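Local coordinates for Cas6b (Methanococcus maripaludis, PDB 4Z7K), which processes CRISPR RNA that lacks a stem-loop, as an endoribonuclease of the Cas6 family that probably works by dual binding, at residues 3-13 with 60-71; 148-156 with 194-205. All blocks are in the same frame, centred on the assembly; numbering follows the deposited sequence.

Contact 1. Residues 3-13 with 60-71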
loop_
_atom_site.group_PDB
_atom_site.type_symbol
_atom_site.label_atom_id
_atom_site.label_comp_id
_atom_site.label_asym_id
_atom_site.label_seq_id
_atom_site.Cartn_x
_atom_site.Cartn_y
_atom_site.Cartn_z
ATOM N N LEU B 3 -9.429 -4.604 -31.224
ATOM C CA LEU B 3 -9.349 -3.363 -30.458
ATOM C C LEU B 3 -8.895 -2.206 -31.328
ATOM O O LEU B 3 -7.876 -2.299 -32.003
ATOM C CB LEU B 3 -8.399 -3.530 -29.279
ATOM C CG LEU B 3 -8.303 -2.381 -28.288
ATOM C CD1 LEU B 3 -9.611 -2.142 -27.606
ATOM C CD2 LEU B 3 -7.253 -2.762 -27.287
ATOM N N GLU B 4 -9.643 -1.111 -31.260
ATOM C CA GLU B 4 -9.389 0.090 -32.035
ATOM C C GLU B 4 -8.486 1.021 -31.229
ATOM O O GLU B 4 -8.748 1.276 -30.055
ATOM C CB GLU B 4 -10.735 0.739 -32.401
ATOM C CG GLU B 4 -10.673 2.069 -33.101
ATOM C CD GLU B 4 -12.042 2.533 -33.572
ATOM O OE1 GLU B 4 -12.989 2.441 -32.760
ATOM O OE2 GLU B 4 -12.158 3.036 -34.718
ATOM N N TYR B 5 -7.396 1.489 -31.833
ATOM C CA TYR B 5 -6.440 2.307 -31.093
ATOM C C TYR B 5 -5.920 3.493 -31.865
ATOM O O TYR B 5 -6.055 3.554 -33.088
ATOM C CB TYR B 5 -5.234 1.445 -30.642
ATOM C CG TYR B 5 -4.262 0.948 -31.741
ATOM C CD1 TYR B 5 -3.301 1.793 -32.311
ATOM C CD2 TYR B 5 -4.269 -0.390 -32.154
ATOM C CE1 TYR B 5 -2.406 1.330 -33.293
ATOM C CE2 TYR B 5 -3.380 -0.862 -33.134
ATOM C CZ TYR B 5 -2.451 -0.003 -33.696
ATOM O OH TYR B 5 -1.581 -0.484 -34.662
ATOM N N MET B 6 -5.327 4.436 -31.129
ATOM C CA MET B 6 -4.651 5.580 -31.736
ATOM C C MET B 6 -3.508 6.085 -30.828
ATOM O O MET B 6 -3.758 6.515 -29.688
ATOM C CB MET B 6 -5.655 6.702 -32.031
ATOM C CG MET B 6 -5.053 7.906 -32.765
ATOM S SD MET B 6 -6.276 9.023 -33.520
ATOM C CE MET B 6 -6.688 10.064 -32.126
ATOM N N HIS B 7 -2.273 6.050 -31.356
ATOM C CA HIS B 7 -1.090 6.650 -30.714
ATOM C C HIS B 7 -0.897 8.072 -31.192
ATOM O O HIS B 7 -1.043 8.354 -32.383
ATOM C CB HIS B 7 0.216 5.891 -31.013
ATOM C CG HIS B 7 0.100 4.398 -31.007
ATOM N ND1 HIS B 7 -0.987 3.723 -30.499
ATOM C CD2 HIS B 7 0.956 3.450 -31.460
ATOM C CE1 HIS B 7 -0.792 2.421 -30.629
ATOM N NE2 HIS B 7 0.375 2.229 -31.216
ATOM N N ILE B 8 -0.520 8.953 -30.271
ATOM C CA ILE B 8 -0.121 10.317 -30.617
ATOM C C ILE B 8 1.258 10.660 -30.083
ATOM O O ILE B 8 1.489 10.599 -28.880
ATOM C CB ILE B 8 -1.134 11.332 -30.067
ATOM C CG1 ILE B 8 -2.360 11.396 -30.975
ATOM C CG2 ILE B 8 -0.508 12.701 -29.938
ATOM C CD1 ILE B 8 -3.517 12.128 -30.352
ATOM N N SER B 9 2.170 11.059 -30.957
ATOM C CA SER B 9 3.531 11.279 -30.510
ATOM C C SER B 9 4.040 12.648 -30.942
ATOM O O SER B 9 3.744 13.088 -32.050
ATOM C CB SER B 9 4.439 10.174 -31.060
ATOM O OG SER B 9 5.603 9.998 -30.256
ATOM N N TYR B 10 4.813 13.314 -30.083
ATOM C CA TYR B 10 5.379 14.624 -30.416
ATOM C C TYR B 10 6.896 14.477 -30.441
ATOM O O TYR B 10 7.536 14.713 -29.421
ATOM C CB TYR B 10 4.982 15.719 -29.399
ATOM C CG TYR B 10 3.499 15.931 -29.164
ATOM C CD1 TYR B 10 2.579 15.765 -30.182
ATOM C CD2 TYR B 10 3.020 16.323 -27.915
ATOM C CE1 TYR B 10 1.218 15.961 -29.964
ATOM C CE2 TYR B 10 1.656 16.519 -27.682
ATOM C CZ TYR B 10 0.762 16.339 -28.715
ATOM O OH TYR B 10 -0.591 16.532 -28.520
ATOM N N PRO B 11 7.483 14.121 -31.606
ATOM C CA PRO B 11 8.894 13.718 -31.644
ATOM C C PRO B 11 9.892 14.819 -31.327
ATOM O O PRO B 11 10.954 14.489 -30.840
ATOM C CB PRO B 11 9.089 13.235 -33.084
ATOM C CG PRO B 11 7.742 12.990 -33.603
ATOM C CD PRO B 11 6.861 13.993 -32.929
ATOM N N ASN B 12 9.568 16.081 -31.552
ATOM C CA ASN B 12 10.563 17.149 -31.415
ATOM C C ASN B 12 10.763 17.572 -29.961
ATOM O O ASN B 12 11.748 18.212 -29.603
ATOM C CB ASN B 12 10.164 18.366 -32.269
ATOM C CG ASN B 12 8.887 19.068 -31.755
ATOM O OD1 ASN B 12 7.761 18.683 -32.102
ATOM N ND2 ASN B 12 9.066 20.114 -30.948
ATOM N N ILE B 13 9.809 17.211 -29.120
ATOM C CA ILE B 13 9.920 17.485 -27.700
ATOM C C ILE B 13 10.596 16.344 -26.948
ATOM O O ILE B 13 10.093 15.228 -26.966
ATOM C CB ILE B 13 8.525 17.712 -27.105
ATOM C CG1 ILE B 13 7.715 18.635 -28.011
ATOM C CG2 ILE B 13 8.628 18.254 -25.699
ATOM C CD1 ILE B 13 6.405 19.088 -27.397
ATOM N N SER B 60 10.656 10.665 -26.273
ATOM C CA SER B 60 9.711 11.732 -26.539
ATOM C C SER B 60 8.246 11.309 -26.362
ATOM O O SER B 60 7.905 10.170 -26.692
ATOM C CB SER B 60 10.018 12.229 -27.958
ATOM O OG SER B 60 9.130 13.218 -28.404
ATOM N N PRO B 61 7.367 12.238 -25.917
ATOM C CA PRO B 61 5.988 11.977 -25.472
ATOM C C PRO B 61 5.114 11.150 -26.389
ATOM O O PRO B 61 5.142 11.282 -27.610
ATOM C CB PRO B 61 5.386 13.377 -25.396
ATOM C CG PRO B 61 6.509 14.223 -25.046
ATOM C CD PRO B 61 7.704 13.658 -25.750
ATOM N N LEU B 62 4.306 10.313 -25.758
ATOM C CA LEU B 62 3.362 9.465 -26.446
ATOM C C LEU B 62 2.038 9.496 -25.681
ATOM O O LEU B 62 2.027 9.561 -24.451
ATOM C CB LEU B 62 3.907 8.052 -26.550
ATOM C CG LEU B 62 3.003 7.012 -27.192
ATOM C CD1 LEU B 62 2.714 7.380 -28.622
ATOM C CD2 LEU B 62 3.680 5.670 -27.125
ATOM N N ILE B 63 0.924 9.502 -26.404
ATOM C CA ILE B 63 -0.389 9.569 -25.783
ATOM C C ILE B 63 -1.237 8.470 -26.371
ATOM O O ILE B 63 -1.428 8.419 -27.590
ATOM C CB ILE B 63 -1.081 10.889 -26.037
ATOM C CG1 ILE B 63 -0.151 12.040 -25.694
ATOM C CG2 ILE B 63 -2.382 10.943 -25.256
ATOM C CD1 ILE B 63 -0.863 13.276 -25.266
ATOM N N ILE B 64 -1.753 7.591 -25.520
ATOM C CA ILE B 64 -2.476 6.437 -26.031
ATOM C C ILE B 64 -3.965 6.583 -25.786
ATOM O O ILE B 64 -4.377 6.949 -24.685
ATOM C CB ILE B 64 -1.996 5.135 -25.383
ATOM C CG1 ILE B 64 -0.479 5.088 -25.352
ATOM C CG2 ILE B 64 -2.518 3.938 -26.149
ATOM C CD1 ILE B 64 0.110 4.702 -26.681
ATOM N N GLY B 65 -4.771 6.311 -26.810
ATOM C CA GLY B 65 -6.206 6.265 -26.618
ATOM C C GLY B 65 -6.719 4.912 -27.053
ATOM O O GLY B 65 -6.371 4.434 -28.142
ATOM N N ILE B 66 -7.590 4.306 -26.247
ATOM C CA ILE B 66 -7.977 2.933 -26.532
ATOM C C ILE B 66 -9.478 2.798 -26.597
ATOM O O ILE B 66 -10.204 3.352 -25.759
ATOM C CB ILE B 66 -7.479 1.936 -25.470
ATOM C CG1 ILE B 66 -6.139 2.344 -24.873
ATOM C CG2 ILE B 66 -7.433 0.536 -26.052
ATOM C CD1 ILE B 66 -5.935 1.758 -23.503
ATOM N N GLY B 67 -9.926 2.050 -27.602
ATOM C CA GLY B 67 -11.337 1.823 -27.866
ATOM C C GLY B 67 -12.063 3.066 -28.356
ATOM O O GLY B 67 -11.535 4.182 -28.292
ATOM N N SER B 68 -13.298 2.869 -28.803
ATOM C CA SER B 68 -14.121 3.960 -29.289
ATOM C C SER B 68 -14.169 5.083 -28.272
ATOM O O SER B 68 -14.154 6.252 -28.642
ATOM C CB SER B 68 -15.529 3.472 -29.596
ATOM O OG SER B 68 -16.151 3.017 -28.409
ATOM N N LEU B 69 -14.259 4.718 -26.995
ATOM C CA LEU B 69 -14.318 5.693 -25.906
ATOM C C LEU B 69 -13.056 6.569 -25.831
ATOM O O LEU B 69 -13.139 7.785 -25.602
ATOM C CB LEU B 69 -14.539 4.988 -24.568
ATOM C CG LEU B 69 -14.626 5.902 -23.341
ATOM C CD1 LEU B 69 -15.927 6.660 -23.352
ATOM C CD2 LEU B 69 -14.472 5.119 -22.047
ATOM N N GLY B 70 -11.891 5.941 -25.979
ATOM C CA GLY B 70 -10.628 6.659 -25.882
ATOM C C GLY B 70 -10.320 7.479 -27.119
ATOM O O GLY B 70 -10.068 8.683 -27.045
ATOM N N ILE B 71 -10.400 6.812 -28.263
ATOM C CA ILE B 71 -10.163 7.428 -29.549
ATOM C C ILE B 71 -11.045 8.623 -29.821
ATOM O O ILE B 71 -10.558 9.663 -30.241
ATOM C CB ILE B 71 -10.408 6.443 -30.667
ATOM C CG1 ILE B 71 -9.313 5.387 -30.679
ATOM C CG2 ILE B 71 -10.500 7.168 -31.994
ATOM C CD1 ILE B 71 -9.083 4.785 -32.037
#
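Met6 and Ile8 exchange backbone hydrogen bonds with Gly65 and Ile63, joining strands 3-9 and 60-66 as the antiparallel central pair in the sheet of a ferredoxin-like fold, as in RAMP proteins. At one end Gly67 N donates to Glu4 O (2.8 Å), nearly along the C=O axis; the positive phi of Gly67 (69°) suits glycine. At the other end Pro61 O takes two donors from opposite faces of its plane, Tyr10 N at 3.2 Å and Ser9 OG at 3.0 Å. With chi1 -156°, Ser9 holds OG trans to its own nitrogen and beside its carbonyl carbon, turned to that oxygen. Beyond it Ser60 OG donates to Ile13 O (2.7 Å), fastening the type I turn Tyr10-Ile13. Met6, Ile8 and Ile63 share one sheet face; there Ile71 CD1 rests on the Tyr5 backbone and lies 3.9 Å from Met6 CB, tying residue 71 of helix 67-76 to strand 3-9. On the other face Leu62 CD1 packs 3.8 Å from His7 CB, and Ile64 runs side by side with His7. Farther out, Leu74 of helix 67-76 touches Met6 and Ile8, while His100 of strand 98-109 meets the rings of Tyr5 and His7 edge-to-face. The Tyr10 ring is held at its far end by a hydrogen bond from OH to Ile79 O.

Contact 2. Residues 148-156 with 194-205. With nucleotides of chain C.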
loop_
_atom_site.group_PDB
_atom_site.type_symbol
_atom_site.label_atom_id
_atom_site.label_comp_id
_atom_site.label_asym_id
_atom_site.label_seq_id
_atom_site.Cartn_x
_atom_site.Cartn_y
_atom_site.Cartn_z
ATOM N N LEU B 148 1.399 -10.926 -12.715
ATOM C CA LEU B 148 1.279 -10.579 -14.127
ATOM C C LEU B 148 0.024 -11.187 -14.723
ATOM O O LEU B 148 -0.637 -10.546 -15.538
ATOM C CB LEU B 148 2.505 -11.006 -14.932
ATOM C CG LEU B 148 2.504 -10.524 -16.396
ATOM C CD1 LEU B 148 3.891 -10.190 -16.848
ATOM C CD2 LEU B 148 1.908 -11.534 -17.359
ATOM N N ILE B 149 -0.299 -12.424 -14.354
ATOM C CA ILE B 149 -1.564 -13.011 -14.806
ATOM C C ILE B 149 -2.735 -12.149 -14.357
ATOM O O ILE B 149 -3.674 -11.914 -15.114
ATOM C CB ILE B 149 -1.799 -14.411 -14.250
ATOM C CG1 ILE B 149 -0.726 -15.378 -14.740
ATOM C CG2 ILE B 149 -3.159 -14.915 -14.708
ATOM C CD1 ILE B 149 -0.897 -15.788 -16.190
ATOM N N GLY B 150 -2.656 -11.677 -13.118
ATOM C CA GLY B 150 -3.691 -10.842 -12.542
ATOM C C GLY B 150 -3.851 -9.563 -13.321
ATOM O O GLY B 150 -4.972 -9.127 -13.595
ATOM N N ASN B 151 -2.719 -8.945 -13.640
ATOM C CA ASN B 151 -2.716 -7.732 -14.427
ATOM C C ASN B 151 -3.392 -7.969 -15.762
ATOM O O ASN B 151 -4.265 -7.198 -16.134
ATOM C CB ASN B 151 -1.300 -7.216 -14.617
ATOM C CG ASN B 151 -0.739 -6.571 -13.347
ATOM O OD1 ASN B 151 -1.463 -6.323 -12.382
ATOM N ND2 ASN B 151 0.557 -6.291 -13.355
ATOM N N ILE B 152 -3.047 -9.043 -16.470
ATOM C CA ILE B 152 -3.761 -9.333 -17.716
ATOM C C ILE B 152 -5.265 -9.561 -17.455
ATOM O O ILE B 152 -6.114 -9.143 -18.244
ATOM C CB ILE B 152 -3.211 -10.580 -18.445
ATOM C CG1 ILE B 152 -1.759 -10.401 -18.840
ATOM C CG2 ILE B 152 -4.018 -10.845 -19.724
ATOM C CD1 ILE B 152 -1.578 -9.425 -19.953
ATOM N N LEU B 153 -5.597 -10.200 -16.336
ATOM C CA LEU B 153 -6.999 -10.439 -15.991
ATOM C C LEU B 153 -7.710 -9.127 -15.681
ATOM O O LEU B 153 -8.804 -8.877 -16.183
ATOM C CB LEU B 153 -7.109 -11.402 -14.803
ATOM C CG LEU B 153 -6.850 -12.866 -15.159
ATOM C CD1 LEU B 153 -6.980 -13.729 -13.951
ATOM C CD2 LEU B 153 -7.801 -13.327 -16.252
ATOM N N SER B 154 -7.086 -8.294 -14.851
ATOM C CA SER B 154 -7.643 -6.992 -14.528
ATOM C C SER B 154 -7.930 -6.213 -15.819
ATOM O O SER B 154 -9.075 -5.906 -16.117
ATOM C CB SER B 154 -6.697 -6.206 -13.616
ATOM O OG SER B 154 -7.036 -4.824 -13.590
ATOM N N MET B 155 -6.888 -5.919 -16.587
ATOM C CA MET B 155 -7.027 -5.161 -17.827
ATOM C C MET B 155 -8.087 -5.691 -18.802
ATOM O O MET B 155 -8.857 -4.915 -19.353
ATOM C CB MET B 155 -5.702 -5.117 -18.582
ATOM C CG MET B 155 -5.792 -4.314 -19.881
ATOM S SD MET B 155 -4.291 -4.306 -20.889
ATOM C CE MET B 155 -4.444 -5.927 -21.627
ATOM N N SER B 156 -8.118 -6.998 -19.043
ATOM C CA SER B 156 -8.977 -7.544 -20.105
ATOM C C SER B 156 -10.478 -7.481 -19.732
ATOM O O SER B 156 -11.386 -7.577 -20.573
ATOM C CB SER B 156 -8.557 -8.975 -20.440
ATOM O OG SER B 156 -9.072 -9.363 -21.706
ATOM N N ILE B 194 4.101 -14.962 -23.240
ATOM C CA ILE B 194 2.737 -15.312 -22.838
ATOM C C ILE B 194 1.860 -15.733 -24.017
ATOM O O ILE B 194 2.112 -15.344 -25.162
ATOM C CB ILE B 194 2.074 -14.116 -22.073
ATOM C CG1 ILE B 194 0.819 -14.545 -21.328
ATOM C CG2 ILE B 194 1.782 -12.947 -22.991
ATOM C CD1 ILE B 194 0.454 -13.584 -20.250
ATOM N N ASN B 195 0.849 -16.555 -23.730
ATOM C CA ASN B 195 -0.121 -16.978 -24.731
ATOM C C ASN B 195 -1.249 -15.977 -24.778
ATOM O O ASN B 195 -2.413 -16.348 -24.904
ATOM C CB ASN B 195 -0.669 -18.381 -24.449
ATOM C CG ASN B 195 -1.458 -18.463 -23.157
ATOM O OD1 ASN B 195 -1.111 -17.834 -22.167
ATOM N ND2 ASN B 195 -2.528 -19.248 -23.166
ATOM N N PHE B 196 -0.913 -14.712 -24.569
ATOM C CA PHE B 196 -1.887 -13.651 -24.748
ATOM C C PHE B 196 -1.401 -12.580 -25.706
ATOM O O PHE B 196 -0.197 -12.363 -25.844
ATOM C CB PHE B 196 -2.244 -13.017 -23.423
ATOM C CG PHE B 196 -3.519 -12.246 -23.473
ATOM C CD1 PHE B 196 -4.731 -12.907 -23.502
ATOM C CD2 PHE B 196 -3.514 -10.874 -23.490
ATOM C CE1 PHE B 196 -5.900 -12.214 -23.544
ATOM C CE2 PHE B 196 -4.692 -10.181 -23.528
ATOM C CZ PHE B 196 -5.880 -10.847 -23.560
ATOM N N ASP B 197 -2.337 -11.896 -26.355
ATOM C CA ASP B 197 -1.967 -10.917 -27.366
ATOM C C ASP B 197 -2.214 -9.485 -26.921
ATOM O O ASP B 197 -3.336 -9.104 -26.652
ATOM C CB ASP B 197 -2.720 -11.192 -28.655
ATOM C CG ASP B 197 -2.031 -10.612 -29.854
ATOM O OD1 ASP B 197 -1.625 -9.425 -29.816
ATOM O OD2 ASP B 197 -1.871 -11.365 -30.835
ATOM N N ILE B 198 -1.153 -8.692 -26.871
ATOM C CA ILE B 198 -1.239 -7.296 -26.473
ATOM C C ILE B 198 -0.820 -6.379 -27.613
ATOM O O ILE B 198 0.290 -6.519 -28.145
ATOM C CB ILE B 198 -0.339 -6.974 -25.256
ATOM C CG1 ILE B 198 -0.382 -8.094 -24.218
ATOM C CG2 ILE B 198 -0.719 -5.639 -24.639
ATOM C CD1 ILE B 198 0.502 -7.830 -23.004
ATOM N N PRO B 199 -1.717 -5.469 -28.026
ATOM C CA PRO B 199 -1.373 -4.377 -28.949
ATOM C C PRO B 199 -0.320 -3.429 -28.348
ATOM O O PRO B 199 -0.299 -3.241 -27.127
ATOM C CB PRO B 199 -2.708 -3.653 -29.143
ATOM C CG PRO B 199 -3.723 -4.696 -28.932
ATOM C CD PRO B 199 -3.172 -5.597 -27.851
ATOM N N GLN B 200 0.536 -2.848 -29.184
ATOM C CA GLN B 200 1.693 -2.107 -28.686
ATOM C C GLN B 200 1.425 -0.904 -27.793
ATOM O O GLN B 200 0.447 -0.186 -27.955
ATOM C CB GLN B 200 2.557 -1.663 -29.849
ATOM C CG GLN B 200 3.376 -2.800 -30.415
ATOM C CD GLN B 200 4.096 -2.404 -31.672
ATOM O OE1 GLN B 200 4.564 -1.260 -31.805
ATOM N NE2 GLN B 200 4.194 -3.343 -32.614
ATOM N N TYR B 201 2.354 -0.692 -26.869
ATOM C CA TYR B 201 2.397 0.469 -25.986
ATOM C C TYR B 201 1.295 0.488 -24.948
ATOM O O TYR B 201 1.184 1.442 -24.187
ATOM C CB TYR B 201 2.356 1.754 -26.805
ATOM C CG TYR B 201 3.559 1.901 -27.685
ATOM C CD1 TYR B 201 4.746 2.405 -27.186
ATOM C CD2 TYR B 201 3.532 1.477 -29.007
ATOM C CE1 TYR B 201 5.863 2.529 -27.993
ATOM C CE2 TYR B 201 4.647 1.587 -29.818
ATOM C CZ TYR B 201 5.805 2.117 -29.304
ATOM O OH TYR B 201 6.915 2.233 -30.103
ATOM N N LEU B 202 0.501 -0.573 -24.889
ATOM C CA LEU B 202 -0.454 -0.713 -23.789
ATOM C C LEU B 202 0.320 -0.888 -22.484
ATOM O O LEU B 202 1.431 -1.425 -22.484
ATOM C CB LEU B 202 -1.411 -1.894 -24.029
ATOM C CG LEU B 202 -2.514 -1.685 -25.079
ATOM C CD1 LEU B 202 -3.144 -2.993 -25.514
ATOM C CD2 LEU B 202 -3.562 -0.755 -24.531
ATOM N N GLY B 203 -0.237 -0.403 -21.380
ATOM C CA GLY B 203 0.382 -0.617 -20.079
ATOM C C GLY B 203 -0.255 -1.778 -19.313
ATOM O O GLY B 203 -1.407 -2.131 -19.577
ATOM N N ILE B 204 0.501 -2.411 -18.410
ATOM C CA ILE B 204 -0.101 -3.280 -17.391
ATOM C C ILE B 204 0.498 -3.012 -16.010
ATOM O O ILE B 204 1.563 -2.390 -15.889
ATOM C CB ILE B 204 0.039 -4.767 -17.711
ATOM C CG1 ILE B 204 1.491 -5.143 -17.926
ATOM C CG2 ILE B 204 -0.772 -5.135 -18.930
ATOM C CD1 ILE B 204 1.636 -6.574 -18.372
ATOM N N GLY B 205 -0.222 -3.430 -14.971
ATOM C CA GLY B 205 0.218 -3.184 -13.609
ATOM C C GLY B 205 -0.441 -1.984 -12.958
ATOM O O GLY B 205 -1.557 -1.603 -13.298
ATOM P P A C 20 -3.472 -9.207 -5.626
ATOM O OP1 A C 20 -2.284 -10.093 -5.554
ATOM O OP2 A C 20 -3.423 -7.863 -4.973
ATOM O "O5'" A C 20 -3.880 -9.041 -7.167
ATOM C "C5'" A C 20 -2.900 -9.103 -8.204
ATOM C "C4'" A C 20 -3.335 -8.364 -9.453
ATOM O "O4'" A C 20 -4.410 -9.089 -10.113
ATOM C "C3'" A C 20 -3.894 -6.965 -9.220
ATOM O "O3'" A C 20 -2.878 -5.980 -9.128
ATOM C "C2'" A C 20 -4.843 -6.773 -10.394
ATOM O "O2'" A C 20 -4.119 -6.429 -11.562
ATOM C "C1'" A C 20 -5.390 -8.191 -10.581
ATOM N N9 A C 20 -6.623 -8.440 -9.804
ATOM C C8 A C 20 -6.807 -8.275 -8.448
ATOM N N7 A C 20 -7.999 -8.600 -8.016
ATOM C C5 A C 20 -8.638 -9.029 -9.164
ATOM C C6 A C 20 -9.936 -9.508 -9.361
ATOM N N6 A C 20 -10.801 -9.626 -8.351
ATOM N N1 A C 20 -10.293 -9.858 -10.619
ATOM C C2 A C 20 -9.380 -9.727 -11.596
ATOM N N3 A C 20 -8.116 -9.286 -11.533
ATOM C C4 A C 20 -7.805 -8.955 -10.269
ATOM P P A C 21 -3.092 -4.684 -8.211
ATOM O OP1 A C 21 -1.819 -4.019 -7.817
ATOM O OP2 A C 21 -3.981 -5.163 -7.124
ATOM O "O5'" A C 21 -3.855 -3.684 -9.189
ATOM C "C5'" A C 21 -3.277 -3.304 -10.435
ATOM C "C4'" A C 21 -4.288 -2.666 -11.360
ATOM O "O4'" A C 21 -5.459 -3.524 -11.434
ATOM C "C3'" A C 21 -4.790 -1.283 -10.936
ATOM O "O3'" A C 21 -5.009 -0.457 -12.088
ATOM C "C2'" A C 21 -6.112 -1.601 -10.244
ATOM O "O2'" A C 21 -7.063 -0.557 -10.249
ATOM C "C1'" A C 21 -6.607 -2.805 -11.035
ATOM N N9 A C 21 -7.452 -3.693 -10.243
ATOM C C8 A C 21 -7.297 -4.037 -8.922
ATOM N N7 A C 21 -8.234 -4.841 -8.485
ATOM C C5 A C 21 -9.045 -5.035 -9.600
ATOM C C6 A C 21 -10.208 -5.790 -9.805
ATOM N N6 A C 21 -10.761 -6.520 -8.838
ATOM N N1 A C 21 -10.784 -5.772 -11.031
ATOM C C2 A C 21 -10.213 -5.038 -11.994
ATOM N N3 A C 21 -9.119 -4.282 -11.926
ATOM C C4 A C 21 -8.578 -4.331 -10.691
ATOM P P A C 18 -10.587 -17.253 -9.140
ATOM O OP1 A C 18 -10.871 -18.664 -8.783
ATOM O OP2 A C 18 -10.756 -16.162 -8.139
ATOM O "O5'" A C 18 -9.075 -17.314 -9.614
ATOM C "C5'" A C 18 -8.053 -17.792 -8.753
ATOM C "C4'" A C 18 -6.681 -17.521 -9.321
ATOM O "O4'" A C 18 -6.614 -17.991 -10.698
ATOM C "C3'" A C 18 -6.271 -16.059 -9.360
ATOM O "O3'" A C 18 -4.866 -15.998 -9.174
ATOM C "C2'" A C 18 -6.590 -15.669 -10.798
ATOM O "O2'" A C 18 -5.858 -14.563 -11.257
ATOM C "C1'" A C 18 -6.196 -16.936 -11.536
ATOM N N9 A C 18 -6.818 -17.127 -12.850
ATOM C C8 A C 18 -8.117 -16.886 -13.191
ATOM N N7 A C 18 -8.424 -17.178 -14.435
ATOM C C5 A C 18 -7.246 -17.662 -14.966
ATOM C C6 A C 18 -6.922 -18.139 -16.258
ATOM N N6 A C 18 -7.807 -18.195 -17.263
ATOM N N1 A C 18 -5.647 -18.558 -16.486
ATOM C C2 A C 18 -4.781 -18.487 -15.458
ATOM N N3 A C 18 -4.977 -18.056 -14.200
ATOM C C4 A C 18 -6.249 -17.650 -14.000
#
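Ile194 CD1 meets two side chains a helical turn apart, lying 3.8 Å from Leu148 CD2 and 4.1 Å from Ile152 CG1. Next, Phe196 turns one ring face to Ile152: CG2 sits 3.9 Å from the ring centroid, 15° off the normal, a CH-pi contact. That methyl stands trans to the Ile152 nitrogen, which leaves CG1 and CD1 to reach Ile194 and Ile198. Phe106 meets the same ring edge-to-face. Ile198 adds CD1, 4.0 Å from Ile152 CD1. The chain then makes a type II turn, Pro199-Leu202, and enters what is probably the glycine-rich loop characteristic of Cas6 and other RAMP proteins, here laid against helix 137-158 of the C-terminal domain. Met155 SD lies 3.8 Å from Gly203 O and 4.1 Å from Ile204 CG2. Ile204 also packs CB against Asn151 CB. Gly205 has phi 98° and psi -153°, at which a CB would press on the carbonyl oxygen of Ile204, and the Asn151 amide group fits between it and the A20 ribose of chain C. With an alanine in place of Asn151, that ribose would probably lose its polar neighbour, and a gap would be likely to open beside Gly205. One turn on from Asn151, the Ser154 OG atom donates to A21 of chain C O4' at 3.0 Å.

In the fold
From the N terminus, strand 2-9 runs into a loop that contact 1 closes when strand 60-66 returns beside it, enclosing helix 20-30 and strand 52-57. Contact 2 opens only later: helix 137-158 leaves through the hairpin of strands 169-177 and 186-194, and residues 194-205 come back to it. The two loops therefore follow in series, neither nesting nor crossing, one in each half of the chain. The centres of contacts 1 and 2 lie about 18 Å apart, yet the contacts touch. Tyr201 packs on His7, Leu62 and Ile64, and Leu202 on Ile66, so the segment that lines helix 137-158 also abuts the N-terminal sheet.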